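PDB 6SKI: putative type VI secretion protein from Escherichia coli, which probably hydrolyses membrane phospholipids of target cells as a toxic effector carried by the VgrG spike of the type VI secretion system. Local coordinates for residues I102-I107 / V419-M424; G242-V247 / S311-G316; A367-L372 / F474-L479; L425-E430 / A464-Q469; S449-L454 / G483-C488. One frame throughout, in Å; residues are numbered along the deposited sequence.

Contact 1. Residues I102-I107 / V419-M424; sequences IHWLNI and VCLRVM
L421 is directed toward helix 101-108 and drives its two methyls against neighbouring residues of that helix, W104 and L105. Its CG stands anti to the backbone N (chi1 -174°), which carries the fork outward across the gap between the helices. CD2 comes up to W104, lying 3.5 Å from W104 CB, where the side chain leaves the backbone. CD1 meets the branch of L105 at 3.7 Å from L105 CG, and the two leucines slide past each other in opposite directions. This is the dense part of the interface.

One turn further along helix 416-431, the contact thins. L105 CD1 reaches M424 CG at 4.0 Å, with the two side chains crossing at about a right angle, and the bent end of M424 turns instead to F280 and I282 of strand 278-284. The indole of W104 leads away from L421, and the ring nitrogen ND1 of H103 lies over one of its faces. On the far side of helix 101-108, N106 and I107 take no part, and I107 is exposed to solvent.

No hydrogen bond joins the two segments, and the contacts between them are apolar; the segment axes come within 10.5 Å and cross at -48°. On the sheet side, L105 also touches F42 of strand 22-43, while V423 joins M424 against strand 278-284. Two helices packed on each other and on a mixed, largely parallel sheet are what the alpha/beta-hydrolase fold provides, in keeping with the family of this effector.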
# COMPACT_ATOMS: atom_id res chain seq x y z
N ILE A 102 0.23 5.40 -5.63
CA ILE A 102 -0.72 4.43 -6.16
C ILE A 102 -1.98 5.14 -6.63
O ILE A 102 -2.57 4.76 -7.64
CB ILE A 102 -1.02 3.36 -5.09
CG1 ILE A 102 0.25 2.60 -4.74
CG2 ILE A 102 -2.09 2.41 -5.58
CD1 ILE A 102 0.88 1.92 -5.92
N HIS A 103 -2.39 6.19 -5.93
CA HIS A 103 -3.49 7.02 -6.39
C HIS A 103 -3.20 7.61 -7.76
O HIS A 103 -4.05 7.57 -8.66
CB HIS A 103 -3.76 8.13 -5.38
CG HIS A 103 -4.86 9.07 -5.78
ND1 HIS A 103 -4.62 10.25 -6.45
CD2 HIS A 103 -6.20 9.00 -5.61
CE1 HIS A 103 -5.76 10.86 -6.68
NE2 HIS A 103 -6.74 10.13 -6.17
N TRP A 104 -2.00 8.15 -7.94
CA TRP A 104 -1.66 8.79 -9.20
C TRP A 104 -1.47 7.77 -10.31
O TRP A 104 -1.82 8.04 -11.47
CB TRP A 104 -0.40 9.63 -9.03
CG TRP A 104 -0.59 10.77 -8.08
CD1 TRP A 104 0.11 11.00 -6.94
CD2 TRP A 104 -1.54 11.82 -8.19
NE1 TRP A 104 -0.35 12.13 -6.33
CE2 TRP A 104 -1.37 12.66 -7.08
CE3 TRP A 104 -2.53 12.14 -9.13
CZ2 TRP A 104 -2.14 13.79 -6.87
CZ3 TRP A 104 -3.30 13.26 -8.92
CH2 TRP A 104 -3.10 14.08 -7.80
N LEU A 105 -0.93 6.60 -9.99
CA LEU A 105 -0.83 5.54 -10.98
C LEU A 105 -2.21 5.06 -11.40
O LEU A 105 -2.43 4.75 -12.58
CB LEU A 105 -0.01 4.38 -10.42
CG LEU A 105 1.50 4.52 -10.43
CD1 LEU A 105 2.13 3.39 -9.64
CD2 LEU A 105 2.05 4.55 -11.83
N ASN A 106 -3.15 4.98 -10.46
CA ASN A 106 -4.52 4.64 -10.79
C ASN A 106 -5.15 5.69 -11.70
O ASN A 106 -5.79 5.36 -12.70
CB ASN A 106 -5.34 4.46 -9.51
CG ASN A 106 -6.69 3.85 -9.76
OD1 ASN A 106 -6.82 2.65 -9.99
ND2 ASN A 106 -7.73 4.67 -9.71
N ILE A 107 -4.96 6.96 -11.36
CA ILE A 107 -5.51 8.04 -12.18
C ILE A 107 -4.88 8.04 -13.57
O ILE A 107 -5.54 8.37 -14.56
CB ILE A 107 -5.30 9.40 -11.48
CG1 ILE A 107 -6.08 9.46 -10.17
CG2 ILE A 107 -5.71 10.55 -12.39
CD1 ILE A 107 -7.43 8.79 -10.22
N VAL A 419 8.89 12.36 -8.54
CA VAL A 419 10.03 11.73 -9.19
C VAL A 419 9.92 10.22 -9.09
O VAL A 419 10.14 9.50 -10.08
CB VAL A 419 11.35 12.24 -8.58
CG1 VAL A 419 12.54 11.55 -9.21
CG2 VAL A 419 11.45 13.75 -8.73
N CYS A 420 9.58 9.71 -7.91
CA CYS A 420 9.41 8.27 -7.76
C CYS A 420 8.26 7.75 -8.61
O CYS A 420 8.33 6.65 -9.17
CB CYS A 420 9.19 7.94 -6.29
SG CYS A 420 10.60 8.38 -5.26
N LEU A 421 7.19 8.55 -8.73
CA LEU A 421 6.10 8.23 -9.64
C LEU A 421 6.59 8.10 -11.07
O LEU A 421 6.20 7.17 -11.78
CB LEU A 421 5.03 9.32 -9.55
CG LEU A 421 3.74 9.07 -10.32
CD1 LEU A 421 3.05 7.82 -9.82
CD2 LEU A 421 2.86 10.27 -10.21
N ARG A 422 7.42 9.03 -11.51
CA ARG A 422 7.90 9.00 -12.89
C ARG A 422 8.82 7.80 -13.12
O ARG A 422 8.81 7.21 -14.21
CB ARG A 422 8.60 10.31 -13.23
CG ARG A 422 7.61 11.43 -13.40
CD ARG A 422 8.23 12.79 -13.22
NE ARG A 422 7.20 13.78 -12.94
CZ ARG A 422 6.65 14.56 -13.86
NH1 ARG A 422 7.02 14.46 -15.12
NH2 ARG A 422 5.72 15.44 -13.51
N VAL A 423 9.59 7.42 -12.11
CA VAL A 423 10.42 6.23 -12.24
C VAL A 423 9.55 4.98 -12.37
O VAL A 423 9.80 4.11 -13.23
CB VAL A 423 11.40 6.11 -11.07
CG1 VAL A 423 12.31 4.92 -11.26
CG2 VAL A 423 12.22 7.37 -10.95
N MET A 424 8.52 4.86 -11.54
CA MET A 424 7.62 3.72 -11.66
C MET A 424 6.86 3.73 -12.98
O MET A 424 6.60 2.67 -13.56
CB MET A 424 6.65 3.67 -10.48
CG MET A 424 5.88 2.36 -10.39
SD MET A 424 6.89 0.89 -10.16
CE MET A 424 7.53 1.14 -8.52

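Contact 2. Residues G242-V247 / S311-G316; sequences GLFDTV and SDIGGG
The carbonyl oxygen of I313 accepts a weak hydrogen bond from N101 ND2 and also meets the ring of F244, its distance to F244 CD1 being 3.2 Å. Two loops of the alpha/beta-hydrolase fold come together here: one leaves the C-terminal end of strand 237-243, the other follows strand 303-306. D245 and H310, next to F244 and S311 in the chain, probably form a Ser-His-Asp triad with S197; D245 OD2 is hydrogen-bonded to H310 ND1 and salt-bridged to R534.

The loops meet without a hydrogen bond, through van der Waals contacts of carbonyl oxygens and apolar groups. The I313 carbonyl approaches the F244 ring obliquely. I313 CG2, set anti to its own backbone N, lies alongside the backbone of the other loop, 3.2 Å from F244 O, and reaches F244 CD1 at 4.2 Å. G314 brings its bare CA to 4.1 Å from F244 CB. The ring in turn leans on I102 and L105 of helix 101-108.

Further along the second loop, G315 has a positive phi that favours glycine, and the 311-316 loop ties itself together: S311 OG donates to G315 O at 3.0 Å, approaching from above the carbonyl plane, 47° out of it.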
# COMPACT_ATOMS: atom_id res chain seq x y z
N GLY A 242 4.56 -3.64 -9.68
CA GLY A 242 5.19 -2.40 -9.28
C GLY A 242 5.06 -2.15 -7.79
O GLY A 242 3.96 -1.92 -7.29
N LEU A 243 6.18 -2.19 -7.08
CA LEU A 243 6.20 -2.07 -5.63
C LEU A 243 6.94 -0.81 -5.24
O LEU A 243 7.96 -0.47 -5.83
CB LEU A 243 6.87 -3.29 -5.00
CG LEU A 243 6.45 -4.64 -5.56
CD1 LEU A 243 7.44 -5.71 -5.16
CD2 LEU A 243 5.05 -5.00 -5.11
N PHE A 244 6.42 -0.10 -4.24
CA PHE A 244 7.01 1.18 -3.87
C PHE A 244 7.85 1.13 -2.60
O PHE A 244 8.91 1.76 -2.57
CB PHE A 244 5.92 2.25 -3.73
CG PHE A 244 5.64 2.99 -5.00
CD1 PHE A 244 6.58 3.86 -5.52
CD2 PHE A 244 4.46 2.80 -5.68
CE1 PHE A 244 6.34 4.54 -6.69
CE2 PHE A 244 4.21 3.48 -6.85
CZ PHE A 244 5.15 4.35 -7.36
N ASP A 245 7.40 0.48 -1.53
CA ASP A 245 8.30 0.17 -0.44
C ASP A 245 7.73 -0.94 0.42
O ASP A 245 7.01 -0.65 1.38
CB ASP A 245 8.54 1.42 0.42
CG ASP A 245 9.89 1.41 1.12
OD1 ASP A 245 10.81 0.74 0.62
OD2 ASP A 245 10.01 2.07 2.16
N THR A 246 8.10 -2.19 0.17
CA THR A 246 7.38 -3.30 0.79
C THR A 246 7.66 -3.34 2.29
O THR A 246 8.79 -3.60 2.71
CB THR A 246 7.75 -4.63 0.14
OG1 THR A 246 7.67 -4.49 -1.29
CG2 THR A 246 6.80 -5.71 0.58
N VAL A 247 6.63 -3.08 3.08
CA VAL A 247 6.68 -3.24 4.53
C VAL A 247 5.52 -4.17 4.87
O VAL A 247 4.36 -3.75 4.88
CB VAL A 247 6.56 -1.90 5.27
CG1 VAL A 247 6.50 -2.13 6.77
CG2 VAL A 247 7.72 -0.99 4.91
N SER A 311 7.13 7.62 2.69
CA SER A 311 6.12 8.36 1.95
C SER A 311 6.74 9.41 1.04
O SER A 311 6.01 10.23 0.47
CB SER A 311 5.14 9.02 2.92
OG SER A 311 4.02 8.18 3.16
N ASP A 312 8.06 9.41 0.89
CA ASP A 312 8.74 10.16 -0.16
C ASP A 312 9.04 9.28 -1.35
O ASP A 312 9.46 9.78 -2.39
CB ASP A 312 10.03 10.78 0.37
CG ASP A 312 9.79 11.99 1.23
OD1 ASP A 312 8.95 12.82 0.84
OD2 ASP A 312 10.43 12.10 2.29
N ILE A 313 8.83 7.98 -1.21
CA ILE A 313 8.92 7.03 -2.30
C ILE A 313 7.54 6.60 -2.77
O ILE A 313 7.28 6.53 -3.97
CB ILE A 313 9.77 5.81 -1.89
CG1 ILE A 313 11.16 6.25 -1.43
CG2 ILE A 313 9.85 4.80 -3.02
CD1 ILE A 313 12.01 6.85 -2.50
N GLY A 314 6.64 6.35 -1.83
CA GLY A 314 5.30 5.97 -2.20
C GLY A 314 4.27 7.07 -2.15
O GLY A 314 3.09 6.81 -2.42
N GLY A 315 4.66 8.29 -1.80
CA GLY A 315 3.72 9.38 -1.68
C GLY A 315 2.96 9.36 -0.37
O GLY A 315 2.92 8.36 0.35
N GLY A 316 2.35 10.49 -0.05
CA GLY A 316 1.55 10.56 1.16
C GLY A 316 1.81 11.77 2.03
O GLY A 316 1.27 11.87 3.13

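Contact 3. Residues A367-L372 / F474-L479; sequences ALKHIL and FTEEEL
K369 is the first residue along 367-372 to reach the opening turn of helix 476-483, whose N-cap is T475. The loop between helix 350-362 and strand 376-386 packs here, at the protein surface, on the N-terminal turn of that helix. The K369 chain runs outward almost fully extended, with CG anti to the backbone N (chi1 -176°), and bends only at the last bond. The apolar part meets the carboxylate of E476 as much as the ammonium does: K369 CE lies 3.4 Å from E476 OE2, while NZ is 3.8 Å from that same oxygen, a long salt bridge. The two side chains cross at about a right angle.

H370, next in line, carries most of the contact. Its imidazole lies flat against L479, with L479 CB over the ring centre at 3.5 Å from the centroid and 10° off the normal, a CH-pi contact. The opposite face is lined by its own neighbour, K369 CG. One edge of the ring meets E476, whose OE2 lies near the ring plane at 3.3 Å from H370 CE1, although the carboxylate itself is turned 49° from the imidazole. E476 OE2 thus touches both K369 and H370, without a hydrogen bond to the imidazole.

After H370 the loop turns away. I371 directs its side chain to T486 and C488, and L372 packs on F407 of strand 398-409.

At the helix start, T475 N, at the N-cap, donates to the side chain of E478 three residues on, with E478 OE1 at 3.0 Å, an oxygen that also forms a salt bridge with K457 NZ.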
# COMPACT_ATOMS: atom_id res chain seq x y z
N ALA A 367 23.24 8.72 7.63
CA ALA A 367 21.81 8.53 7.40
C ALA A 367 21.08 9.86 7.30
O ALA A 367 20.15 10.01 6.50
CB ALA A 367 21.21 7.68 8.52
N LEU A 368 21.48 10.84 8.11
CA LEU A 368 20.86 12.16 8.12
C LEU A 368 21.79 13.23 7.55
O LEU A 368 21.58 14.42 7.80
CB LEU A 368 20.44 12.53 9.54
CG LEU A 368 19.44 11.58 10.19
CD1 LEU A 368 19.34 11.83 11.68
CD2 LEU A 368 18.08 11.73 9.53
N LYS A 369 22.80 12.82 6.78
CA LYS A 369 23.79 13.76 6.27
C LYS A 369 23.16 14.83 5.40
O LYS A 369 23.63 15.98 5.40
CB LYS A 369 24.85 13.00 5.48
CG LYS A 369 25.98 13.87 4.97
CD LYS A 369 26.84 13.11 3.97
CE LYS A 369 28.10 13.88 3.64
NZ LYS A 369 27.83 15.33 3.45
N HIS A 370 22.10 14.49 4.67
CA HIS A 370 21.51 15.40 3.71
C HIS A 370 20.18 15.98 4.17
O HIS A 370 19.64 16.87 3.51
CB HIS A 370 21.32 14.69 2.37
CG HIS A 370 22.58 14.09 1.82
ND1 HIS A 370 23.62 14.87 1.36
CD2 HIS A 370 22.98 12.81 1.69
CE1 HIS A 370 24.60 14.08 0.95
NE2 HIS A 370 24.24 12.83 1.14
N ILE A 371 19.65 15.51 5.30
CA ILE A 371 18.38 16.00 5.82
C ILE A 371 18.59 17.08 6.88
O ILE A 371 17.77 18.01 6.97
CB ILE A 371 17.55 14.84 6.39
CG1 ILE A 371 17.14 13.87 5.28
CG2 ILE A 371 16.31 15.34 7.10
CD1 ILE A 371 17.29 12.42 5.66
N LEU A 372 19.67 17.01 7.64
CA LEU A 372 19.96 17.93 8.73
C LEU A 372 20.36 19.32 8.25
O LEU A 372 20.00 20.30 8.91
CB LEU A 372 21.05 17.34 9.62
CG LEU A 372 20.64 16.08 10.38
CD1 LEU A 372 21.71 15.69 11.37
CD2 LEU A 372 19.30 16.27 11.07
N PHE A 474 23.52 9.41 -7.19
CA PHE A 474 23.42 10.85 -7.05
C PHE A 474 24.64 11.38 -6.31
O PHE A 474 25.04 10.84 -5.28
CB PHE A 474 22.14 11.23 -6.30
CG PHE A 474 20.89 11.10 -7.12
CD1 PHE A 474 20.69 11.90 -8.23
CD2 PHE A 474 19.92 10.19 -6.78
CE1 PHE A 474 19.54 11.79 -8.97
CE2 PHE A 474 18.77 10.07 -7.52
CZ PHE A 474 18.58 10.87 -8.62
N THR A 475 25.23 12.45 -6.84
CA THR A 475 26.35 13.07 -6.16
C THR A 475 25.88 13.75 -4.88
O THR A 475 24.68 13.90 -4.63
CB THR A 475 27.06 14.06 -7.08
OG1 THR A 475 26.11 15.02 -7.56
CG2 THR A 475 27.68 13.34 -8.26
N GLU A 476 26.84 14.16 -4.05
CA GLU A 476 26.49 14.71 -2.75
C GLU A 476 25.80 16.07 -2.88
O GLU A 476 24.94 16.41 -2.06
CB GLU A 476 27.72 14.80 -1.86
CG GLU A 476 28.48 13.49 -1.80
CD GLU A 476 27.98 12.58 -0.70
OE1 GLU A 476 27.87 11.36 -0.94
OE2 GLU A 476 27.69 13.08 0.41
N GLU A 477 26.15 16.85 -3.90
CA GLU A 477 25.40 18.07 -4.18
C GLU A 477 23.97 17.73 -4.58
O GLU A 477 23.01 18.35 -4.10
CB GLU A 477 26.08 18.87 -5.28
CG GLU A 477 27.58 19.08 -5.10
CD GLU A 477 28.40 17.89 -5.55
OE1 GLU A 477 28.24 16.80 -4.96
OE2 GLU A 477 29.21 18.04 -6.49
N GLU A 478 23.82 16.74 -5.46
CA GLU A 478 22.50 16.28 -5.85
C GLU A 478 21.77 15.67 -4.67
O GLU A 478 20.56 15.86 -4.53
CB GLU A 478 22.64 15.26 -6.98
CG GLU A 478 23.14 15.86 -8.27
CD GLU A 478 23.34 14.83 -9.35
OE1 GLU A 478 23.54 13.64 -9.00
OE2 GLU A 478 23.29 15.19 -10.54
N LEU A 479 22.48 14.97 -3.78
CA LEU A 479 21.85 14.40 -2.61
C LEU A 479 21.44 15.46 -1.60
O LEU A 479 20.46 15.27 -0.88
CB LEU A 479 22.78 13.40 -1.95
CG LEU A 479 22.77 12.00 -2.55
CD1 LEU A 479 23.60 11.05 -1.71
CD2 LEU A 479 21.35 11.49 -2.70

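Contact 4. Residues L425-E430 / A464-Q469; sequences LDAAQE and AVRLGQ
The guanidinium of R466 lays one face on the backbone of helix 416-431, with A427 CA 3.3 Å above its plane and D426 C beside it, both toward the rim. At its edge, near the plane, stand two acids: D426 OD2 and E430 OE1. Both carboxylates are turned steeply against the guanidinium, by 82° for D426 and 77° for E430, and each oxygen is met from above its own carboxylate plane.

R466 grips E430 side-on with two nitrogens, NE to E430 OE2 at 2.7 Å and NH2 to E430 OE1, modelled at 2.5 Å, doubtfully short at this resolution. NH2 makes a second bond, to D426 OD2 at 2.7 Å, and so bridges acids one helical turn apart. A bend at the third torsion (chi3 -49°) turns the arginine tip onto the helix. NH1 instead meets the methyl of A427, with A427 CB at 3.4 Å.

The charges extend further: D426 OD2 is also salt-bridged to K463, one turn before R466 on helix 452-466, and R466 makes a cation-pi contact with F280 of strand 278-284. Such a network joins the C-terminal parts of two helices, and its two acids are probably both ionised, their charges balanced by the arginine and the lysine.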
# COMPACT_ATOMS: atom_id res chain seq x y z
N LEU A 425 6.51 4.92 -13.47
CA LEU A 425 5.85 5.01 -14.77
C LEU A 425 6.76 4.54 -15.88
O LEU A 425 6.32 3.84 -16.80
CB LEU A 425 5.40 6.45 -15.03
CG LEU A 425 4.20 7.00 -14.28
CD1 LEU A 425 4.21 8.51 -14.31
CD2 LEU A 425 2.92 6.47 -14.88
N ASP A 426 8.04 4.90 -15.81
CA ASP A 426 8.99 4.44 -16.82
C ASP A 426 9.14 2.93 -16.78
O ASP A 426 9.14 2.27 -17.82
CB ASP A 426 10.34 5.12 -16.60
CG ASP A 426 11.32 4.84 -17.72
OD1 ASP A 426 10.89 4.81 -18.89
OD2 ASP A 426 12.52 4.67 -17.44
N ALA A 427 9.23 2.35 -15.58
CA ALA A 427 9.35 0.90 -15.46
C ALA A 427 8.12 0.20 -16.02
O ALA A 427 8.24 -0.76 -16.79
CB ALA A 427 9.56 0.52 -14.00
N ALA A 428 6.93 0.68 -15.66
CA ALA A 428 5.71 0.04 -16.12
C ALA A 428 5.55 0.18 -17.63
O ALA A 428 5.16 -0.77 -18.31
CB ALA A 428 4.51 0.63 -15.39
N GLN A 429 5.87 1.36 -18.17
CA GLN A 429 5.78 1.56 -19.61
C GLN A 429 6.77 0.69 -20.36
O GLN A 429 6.50 0.25 -21.48
CB GLN A 429 5.99 3.03 -19.94
CG GLN A 429 4.76 3.88 -19.72
CD GLN A 429 5.08 5.35 -19.57
OE1 GLN A 429 6.22 5.77 -19.75
NE2 GLN A 429 4.07 6.15 -19.24
N GLU A 430 7.94 0.42 -19.76
CA GLU A 430 8.83 -0.57 -20.35
C GLU A 430 8.20 -1.95 -20.32
O GLU A 430 8.34 -2.72 -21.28
CB GLU A 430 10.17 -0.59 -19.61
CG GLU A 430 11.20 0.37 -20.16
CD GLU A 430 12.53 0.25 -19.44
OE1 GLU A 430 13.29 1.24 -19.43
OE2 GLU A 430 12.81 -0.83 -18.89
N ALA A 464 18.96 1.62 -15.43
CA ALA A 464 20.18 0.88 -15.14
C ALA A 464 19.88 -0.36 -14.31
O ALA A 464 20.42 -1.43 -14.57
CB ALA A 464 21.18 1.78 -14.42
N VAL A 465 19.00 -0.24 -13.31
CA VAL A 465 18.69 -1.41 -12.51
C VAL A 465 17.80 -2.37 -13.30
O VAL A 465 17.81 -3.58 -13.06
CB VAL A 465 18.06 -1.00 -11.16
CG1 VAL A 465 18.80 0.19 -10.58
CG2 VAL A 465 16.59 -0.71 -11.30
N ARG A 466 17.04 -1.84 -14.26
CA ARG A 466 16.19 -2.71 -15.07
C ARG A 466 17.00 -3.42 -16.14
O ARG A 466 16.70 -4.56 -16.50
CB ARG A 466 15.04 -1.90 -15.67
CG ARG A 466 13.99 -1.55 -14.64
CD ARG A 466 12.70 -1.09 -15.29
NE ARG A 466 12.93 -0.08 -16.31
CZ ARG A 466 12.87 1.22 -16.09
NH1 ARG A 466 12.59 1.67 -14.87
NH2 ARG A 466 13.10 2.08 -17.07
N LEU A 467 18.03 -2.76 -16.67
CA LEU A 467 18.95 -3.36 -17.62
C LEU A 467 19.99 -4.24 -16.94
O LEU A 467 20.90 -4.73 -17.62
CB LEU A 467 19.65 -2.28 -18.43
CG LEU A 467 18.86 -1.64 -19.57
CD1 LEU A 467 19.77 -0.80 -20.44
CD2 LEU A 467 18.17 -2.71 -20.40
N GLY A 468 19.89 -4.44 -15.63
CA GLY A 468 20.82 -5.26 -14.90
C GLY A 468 22.10 -4.57 -14.49
O GLY A 468 22.90 -5.16 -13.75
N GLN A 469 22.33 -3.34 -14.94
CA GLN A 469 23.57 -2.63 -14.67
C GLN A 469 23.50 -1.98 -13.29
O GLN A 469 22.60 -2.24 -12.49
CB GLN A 469 23.84 -1.60 -15.76
CG GLN A 469 23.57 -2.12 -17.16
CD GLN A 469 23.58 -1.01 -18.20
OE1 GLN A 469 23.03 0.06 -17.98
NE2 GLN A 469 24.22 -1.27 -19.33

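Contact 5. Residues S449-L454 / G483-C488; sequences SELIFL and GKYTHC
L451 packs over one face of the Y485 ring, the two side chains sliding past each other in opposite directions. L451 CD1 stands over the middle of that face, 3.6 Å from the ring centroid and 11° off the normal, a CH-pi contact. L451 CG lies nearest Y485 CZ, at 3.7 Å, while L451 CD2 lies beside Y485 CE1, at 3.8 Å, and Y485 CD1. L451 thus covers much of one face of the tyrosine, and both residues also touch W416 of helix 416-431.

E450 approaches the same ring from its edge. Its chain, extended beyond CG, crosses the tyrosine obliquely, and the carboxylate is turned 74° from the ring. Y485 OH donates to E450 OE2 at 3.0 Å, meeting the oxygen on its anti side, tilted 28° from the carboxylate plane. Leucine on one face and glutamate at the hydroxyl together would limit the ring's rotation.

K484 crosses E450 at about a right angle and completes the outer side. Its methylenes, rather than its charge, do the touching: K484 CE is 3.3 Å from E450 OE1, whereas NZ stays 4.0 Å from that oxygen, beyond a salt bridge. The ammonium probably still stabilises the carboxylate's charge at this distance. Outward lies the exposed part of the contact, inward the buried L451 and Y485.

Here the loop leaving helix 476-483 folds back on the entry to helix 452-466, so that two consecutive helices are joined, the start of one to the end of the other, in a protein whose family belongs to the alpha/beta-hydrolase clan.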
# COMPACT_ATOMS: atom_id res chain seq x y z
N SER A 449 11.81 23.02 -11.03
CA SER A 449 12.98 23.05 -11.91
C SER A 449 14.18 22.42 -11.23
O SER A 449 14.90 21.63 -11.85
CB SER A 449 13.29 24.48 -12.32
OG SER A 449 12.10 25.21 -12.54
N GLU A 450 14.37 22.70 -9.94
CA GLU A 450 15.47 22.11 -9.18
C GLU A 450 15.45 20.60 -9.25
O GLU A 450 16.50 19.96 -9.20
CB GLU A 450 15.37 22.56 -7.72
CG GLU A 450 16.70 22.74 -7.03
CD GLU A 450 16.54 23.18 -5.59
OE1 GLU A 450 17.56 23.48 -4.93
OE2 GLU A 450 15.38 23.23 -5.11
N LEU A 451 14.27 20.01 -9.38
CA LEU A 451 14.11 18.56 -9.39
C LEU A 451 13.91 17.99 -10.78
O LEU A 451 13.69 16.78 -10.90
CB LEU A 451 12.92 18.16 -8.51
CG LEU A 451 13.16 18.06 -7.00
CD1 LEU A 451 12.08 17.20 -6.37
CD2 LEU A 451 14.54 17.51 -6.70
N ILE A 452 13.98 18.81 -11.83
CA ILE A 452 13.71 18.28 -13.17
C ILE A 452 14.85 17.38 -13.63
O ILE A 452 14.65 16.18 -13.86
CB ILE A 452 13.43 19.42 -14.16
CG1 ILE A 452 11.97 19.84 -14.09
CG2 ILE A 452 13.75 18.98 -15.58
CD1 ILE A 452 11.69 21.16 -14.75
N PHE A 453 16.06 17.93 -13.71
CA PHE A 453 17.18 17.14 -14.21
C PHE A 453 17.44 15.94 -13.31
O PHE A 453 17.67 14.83 -13.80
CB PHE A 453 18.43 18.01 -14.33
CG PHE A 453 19.73 17.25 -14.24
CD1 PHE A 453 20.28 16.67 -15.37
CD2 PHE A 453 20.41 17.15 -13.04
CE1 PHE A 453 21.48 15.98 -15.29
CE2 PHE A 453 21.60 16.46 -12.96
CZ PHE A 453 22.14 15.87 -14.08
N LEU A 454 17.35 16.14 -11.99
CA LEU A 454 17.52 15.03 -11.07
C LEU A 454 16.53 13.92 -11.35
O LEU A 454 16.91 12.74 -11.34
CB LEU A 454 17.36 15.50 -9.63
CG LEU A 454 18.46 16.42 -9.12
CD1 LEU A 454 18.15 16.91 -7.73
CD2 LEU A 454 19.77 15.67 -9.15
N GLY A 483 17.87 16.29 -0.44
CA GLY A 483 17.63 16.41 0.98
C GLY A 483 16.70 17.54 1.33
O GLY A 483 16.10 17.53 2.41
N LYS A 484 16.55 18.52 0.44
CA LYS A 484 15.47 19.49 0.63
C LYS A 484 14.10 18.82 0.63
O LYS A 484 13.17 19.32 1.26
CB LYS A 484 15.49 20.57 -0.45
CG LYS A 484 16.83 21.21 -0.72
CD LYS A 484 16.70 22.30 -1.77
CE LYS A 484 17.83 23.31 -1.65
NZ LYS A 484 19.14 22.67 -1.34
N TYR A 485 13.96 17.69 -0.06
CA TYR A 485 12.66 17.10 -0.35
C TYR A 485 12.39 15.80 0.39
O TYR A 485 11.27 15.30 0.31
CB TYR A 485 12.52 16.87 -1.86
CG TYR A 485 12.62 18.13 -2.68
CD1 TYR A 485 13.85 18.66 -3.02
CD2 TYR A 485 11.48 18.76 -3.14
CE1 TYR A 485 13.94 19.81 -3.77
CE2 TYR A 485 11.56 19.91 -3.88
CZ TYR A 485 12.79 20.43 -4.20
OH TYR A 485 12.88 21.57 -4.95
N THR A 486 13.37 15.25 1.09
CA THR A 486 13.15 14.03 1.86
C THR A 486 12.78 14.39 3.30
O THR A 486 13.40 15.27 3.91
CB THR A 486 14.38 13.13 1.84
OG1 THR A 486 14.26 12.12 2.86
CG2 THR A 486 15.63 13.91 2.08
N HIS A 487 11.77 13.72 3.82
CA HIS A 487 11.28 13.96 5.17
C HIS A 487 12.00 13.05 6.14
O HIS A 487 12.34 11.91 5.81
CB HIS A 487 9.77 13.71 5.26
CG HIS A 487 8.95 14.59 4.37
ND1 HIS A 487 7.94 15.39 4.84
CD2 HIS A 487 8.99 14.79 3.03
CE1 HIS A 487 7.38 16.04 3.84
NE2 HIS A 487 8.01 15.69 2.73
N CYS A 488 12.25 13.55 7.35
CA CYS A 488 12.76 12.73 8.43
C CYS A 488 11.56 12.07 9.10
O CYS A 488 10.81 12.73 9.84
CB CYS A 488 13.57 13.57 9.42
SG CYS A 488 14.24 12.63 10.81

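Contacts 1 and 2 are adjoining, their centres about 10 Å apart: L105 CD1 touches F244 CE2 at 3.5 Å, so the helix pair backs the loops that carry the probable catalytic D245 and follow H310. Contact 4 continues contact 1 along helix 416-431, about 14 Å between centres, and ties that helix to 452-466. At the other end of 452-466 lies contact 5, which meets contact 2 through a probable hydrogen bond of 2.6 Å from H487 N to D312 OD2. Contact 3, about 10 Å from contact 5 between centres, touches it through E478 with L454 and I371 with T486, and is the outermost, about 20 Å from contact 2.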